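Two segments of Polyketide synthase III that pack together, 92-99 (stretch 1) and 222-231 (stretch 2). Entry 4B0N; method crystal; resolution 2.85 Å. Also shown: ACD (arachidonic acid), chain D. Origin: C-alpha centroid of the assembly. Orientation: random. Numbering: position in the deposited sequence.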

# COMPACT_ATOMS: atom_id res chain seq x y z
N TYR A 92 -13.31 -13.73 -16.35
CA TYR A 92 -12.98 -14.82 -15.43
C TYR A 92 -13.34 -14.50 -13.98
O TYR A 92 -13.12 -13.38 -13.51
N PHE A 93 -13.89 -15.49 -13.28
CA PHE A 93 -14.28 -15.34 -11.88
C PHE A 93 -13.73 -16.48 -11.01
O PHE A 93 -13.59 -17.61 -11.46
N ALA A 94 -13.43 -16.15 -9.75
CA ALA A 94 -12.92 -17.13 -8.78
C ALA A 94 -14.04 -17.91 -8.10
O ALA A 94 -13.80 -18.96 -7.49
N VAL A 95 -15.27 -17.41 -8.21
CA VAL A 95 -16.42 -18.01 -7.56
C VAL A 95 -17.35 -18.64 -8.61
O VAL A 95 -17.57 -18.05 -9.67
N PRO A 96 -17.89 -19.84 -8.31
CA PRO A 96 -18.78 -20.52 -9.27
C PRO A 96 -20.19 -19.92 -9.38
O PRO A 96 -20.95 -20.34 -10.25
N ASP A 97 -20.51 -18.95 -8.52
CA ASP A 97 -21.86 -18.36 -8.47
C ASP A 97 -22.39 -17.81 -9.79
O ASP A 97 -23.59 -17.50 -9.90
N PHE A 98 -21.52 -17.67 -10.79
CA PHE A 98 -21.92 -17.15 -12.09
C PHE A 98 -21.92 -18.22 -13.18
O PHE A 98 -22.44 -18.00 -14.28
N THR A 99 -21.35 -19.38 -12.86
CA THR A 99 -21.39 -20.55 -13.72
C THR A 99 -21.68 -21.78 -12.86
O THR A 99 -20.78 -22.61 -12.63
N GLU A 222 -6.23 -9.18 -8.44
CA GLU A 222 -7.53 -8.56 -8.28
C GLU A 222 -8.65 -9.57 -8.40
O GLU A 222 -8.66 -10.41 -9.30
N LEU A 223 -9.59 -9.49 -7.46
CA LEU A 223 -10.78 -10.34 -7.45
C LEU A 223 -12.02 -9.51 -7.15
O LEU A 223 -12.46 -9.45 -6.00
N SER A 224 -12.58 -8.88 -8.18
CA SER A 224 -13.82 -8.12 -8.02
C SER A 224 -15.07 -9.01 -7.95
O SER A 224 -16.17 -8.51 -7.69
N SER A 225 -14.90 -10.31 -8.17
CA SER A 225 -16.02 -11.26 -8.11
C SER A 225 -16.40 -11.64 -6.68
O SER A 225 -17.32 -12.44 -6.46
N VAL A 226 -15.69 -11.08 -5.71
CA VAL A 226 -15.99 -11.36 -4.31
C VAL A 226 -16.72 -10.17 -3.68
O VAL A 226 -17.16 -10.24 -2.53
N HIS A 227 -16.86 -9.09 -4.45
CA HIS A 227 -17.48 -7.86 -3.97
C HIS A 227 -18.80 -7.53 -4.63
O HIS A 227 -19.28 -6.40 -4.54
N THR A 228 -19.40 -8.52 -5.29
CA THR A 228 -20.64 -8.30 -6.02
C THR A 228 -21.82 -8.12 -5.06
O THR A 228 -21.94 -8.84 -4.07
N THR A 229 -22.68 -7.14 -5.37
CA THR A 229 -23.80 -6.79 -4.50
C THR A 229 -25.13 -6.75 -5.25
O THR A 229 -26.20 -6.89 -4.65
N PHE A 230 -25.05 -6.54 -6.57
CA PHE A 230 -26.23 -6.36 -7.43
C PHE A 230 -27.26 -5.41 -6.81
O PHE A 230 -28.39 -5.80 -6.50
N ASP A 231 -26.85 -4.17 -6.61
CA ASP A 231 -27.72 -3.14 -6.06
C ASP A 231 -28.58 -2.48 -7.14
O ASP A 231 -28.15 -2.34 -8.29

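The rule of this contact is a small residue, Ser-225, that four residues of stretch 1 touch. Ser-225, chi1 in p, points toward stretch 1 and gives up more area than any other residue here, and Phe-93, Ala-94, Val-95 and Phe-98 all touch it. The CA atoms of Phe-93 and Ser-225 are 5.8 Å apart, the nearest approach of the two stretches measured between CA atoms.

Apolar packing does most of the work. Ala-94 points toward stretch 2, and its CB lies 3.7 Å from Leu-223 CD2; Leu-223 leaves its backbone sideways, but its m, p rotamer brings the end of the chain nearer. Phe-93, chi1 in m, also leaves sideways, with CD1 3.6 Å from Ser-225 CB. Phe-98, again m, points toward stretch 2 and spends its ring edge there on Thr-228 (chi1 p) and Phe-230 (chi1 m), which both point toward stretch 1: Phe-98 CZ meets Thr-228 CG2 at 3.7 Å, and Phe-98 CE1 reaches Phe-230 CE2 at a looser 4.4 Å.

Polar groups play a smaller part. Val-95, with chi1 between wells at -142°, points toward stretch 2 and sets CG2 3.5 Å from Ser-225 OG. Ser-225 OG sits 3.4 Å from Ala-94 N, a distance that leaves its bonding open, and the hydroxyl has a hydrogen-bond partner elsewhere in the structure. Within the stretches, Thr-99 N donates to Pro-96 O at 2.8 Å, tying the turn that carries Phe-98.

Arachidonic acid touches both stretches; its closest approach to them is ACD C14 to the backbone Ser-224 O, 3.3 Å. Its C18 lies over one face of the Phe-98 ring, whose CZ is 3.6 Å from ACD C17, and is 3.7 Å from Phe-93 CZ. From stretch 2, Thr-228 CG2 comes within 3.5 Å of ACD C17 and Phe-230 CZ within 3.6 Å of ACD C19. Phe-98 thus serves two surfaces, its edge to stretch 2 and one face to the lipid.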

# COMPACT_ATOMS: atom_id res chain seq x y z
CB TYR A 92 -11.49 -15.18 -15.53
CG TYR A 92 -11.06 -15.68 -16.89
CD1 TYR A 92 -10.94 -14.81 -17.97
CD2 TYR A 92 -10.76 -17.03 -17.09
CE1 TYR A 92 -10.54 -15.27 -19.22
CE2 TYR A 92 -10.37 -17.50 -18.33
CZ TYR A 92 -10.26 -16.61 -19.39
OH TYR A 92 -9.87 -17.07 -20.63
CB PHE A 93 -15.81 -15.28 -11.74
CG PHE A 93 -16.46 -14.21 -12.58
CD1 PHE A 93 -16.08 -12.88 -12.46
CD2 PHE A 93 -17.46 -14.54 -13.48
CE1 PHE A 93 -16.69 -11.90 -13.23
CE2 PHE A 93 -18.07 -13.57 -14.25
CZ PHE A 93 -17.69 -12.25 -14.12
CB ALA A 94 -12.05 -16.43 -7.74
CB VAL A 95 -17.21 -16.99 -6.71
CG1 VAL A 95 -17.72 -17.66 -5.45
CG2 VAL A 95 -16.34 -15.80 -6.33
CB PRO A 96 -18.86 -21.95 -8.72
CG PRO A 96 -18.57 -21.82 -7.27
CD PRO A 96 -17.57 -20.70 -7.16
CB ASP A 97 -21.92 -17.28 -7.39
CG ASP A 97 -21.76 -17.83 -5.99
OD1 ASP A 97 -20.72 -18.46 -5.73
OD2 ASP A 97 -22.68 -17.66 -5.17
CB PHE A 98 -21.04 -15.96 -12.48
CG PHE A 98 -20.97 -14.90 -11.42
CD1 PHE A 98 -22.08 -14.12 -11.11
CD2 PHE A 98 -19.79 -14.69 -10.71
CE1 PHE A 98 -22.01 -13.15 -10.12
CE2 PHE A 98 -19.72 -13.72 -9.72
CZ PHE A 98 -20.83 -12.95 -9.43
CB THR A 99 -20.06 -20.74 -14.49
OG1 THR A 99 -18.97 -20.83 -13.57
CG2 THR A 99 -19.82 -19.58 -15.44
CB GLU A 222 -7.70 -7.45 -9.31
CG GLU A 222 -8.23 -6.16 -8.72
CD GLU A 222 -7.18 -5.37 -7.97
OE1 GLU A 222 -6.16 -4.98 -8.59
OE2 GLU A 222 -7.37 -5.13 -6.76
CB LEU A 223 -10.64 -11.47 -6.42
CG LEU A 223 -9.86 -12.74 -6.74
CD1 LEU A 223 -8.36 -12.53 -6.66
CD2 LEU A 223 -10.29 -13.82 -5.76
CB SER A 224 -13.94 -7.03 -9.11
OG SER A 224 -13.67 -7.54 -10.40
CB SER A 225 -15.72 -12.53 -8.92
OG SER A 225 -14.80 -13.37 -8.24
CB VAL A 226 -14.72 -11.70 -3.50
CG1 VAL A 226 -15.05 -12.73 -2.44
CG2 VAL A 226 -13.62 -12.23 -4.40
CB HIS A 227 -16.52 -6.69 -4.12
CG HIS A 227 -15.25 -6.84 -3.32
ND1 HIS A 227 -15.22 -6.71 -1.98
CD2 HIS A 227 -13.95 -7.14 -3.72
CE1 HIS A 227 -13.96 -6.91 -1.54
NE2 HIS A 227 -13.18 -7.17 -2.61
CB THR A 228 -20.93 -9.44 -7.03
OG1 THR A 228 -21.66 -10.50 -6.39
CG2 THR A 228 -19.64 -9.99 -7.60
CB THR A 229 -23.60 -5.41 -3.84
OG1 THR A 229 -23.44 -4.41 -4.85
CG2 THR A 229 -22.37 -5.41 -2.94
CB PHE A 230 -26.87 -7.71 -7.80
CG PHE A 230 -26.29 -8.33 -9.04
CD1 PHE A 230 -26.24 -7.62 -10.24
CD2 PHE A 230 -25.83 -9.64 -9.02
CE1 PHE A 230 -25.72 -8.20 -11.39
CE2 PHE A 230 -25.30 -10.23 -10.17
CZ PHE A 230 -25.25 -9.51 -11.35
CB ASP A 231 -26.92 -2.10 -5.28
CG ASP A 231 -26.69 -2.50 -3.83
OD1 ASP A 231 -26.47 -3.70 -3.56
OD2 ASP A 231 -26.72 -1.61 -2.96
C1 ACD D . -11.94 1.95 -11.51
C2 ACD D . -11.31 1.76 -10.15
C3 ACD D . -11.52 0.32 -9.68
C4 ACD D . -11.72 0.25 -8.17
C5 ACD D . -12.33 -1.07 -7.79
C6 ACD D . -12.61 -1.34 -6.51
C7 ACD D . -13.22 -2.67 -6.15
C8 ACD D . -14.72 -2.67 -6.31
C9 ACD D . -15.34 -3.82 -6.56
C10 ACD D . -16.84 -3.86 -6.72
C11 ACD D . -17.21 -4.32 -8.11
C12 ACD D . -18.11 -5.29 -8.28
C13 ACD D . -18.47 -5.73 -9.68
C14 ACD D . -18.41 -7.24 -9.79
C15 ACD D . -18.52 -7.81 -10.98
C16 ACD D . -18.48 -9.31 -11.13
C17 ACD D . -19.90 -9.86 -11.06
C18 ACD D . -20.40 -10.34 -12.42
C19 ACD D . -21.86 -9.95 -12.60
C20 ACD D . -22.47 -10.63 -13.81
O1 ACD D . -11.28 2.52 -12.41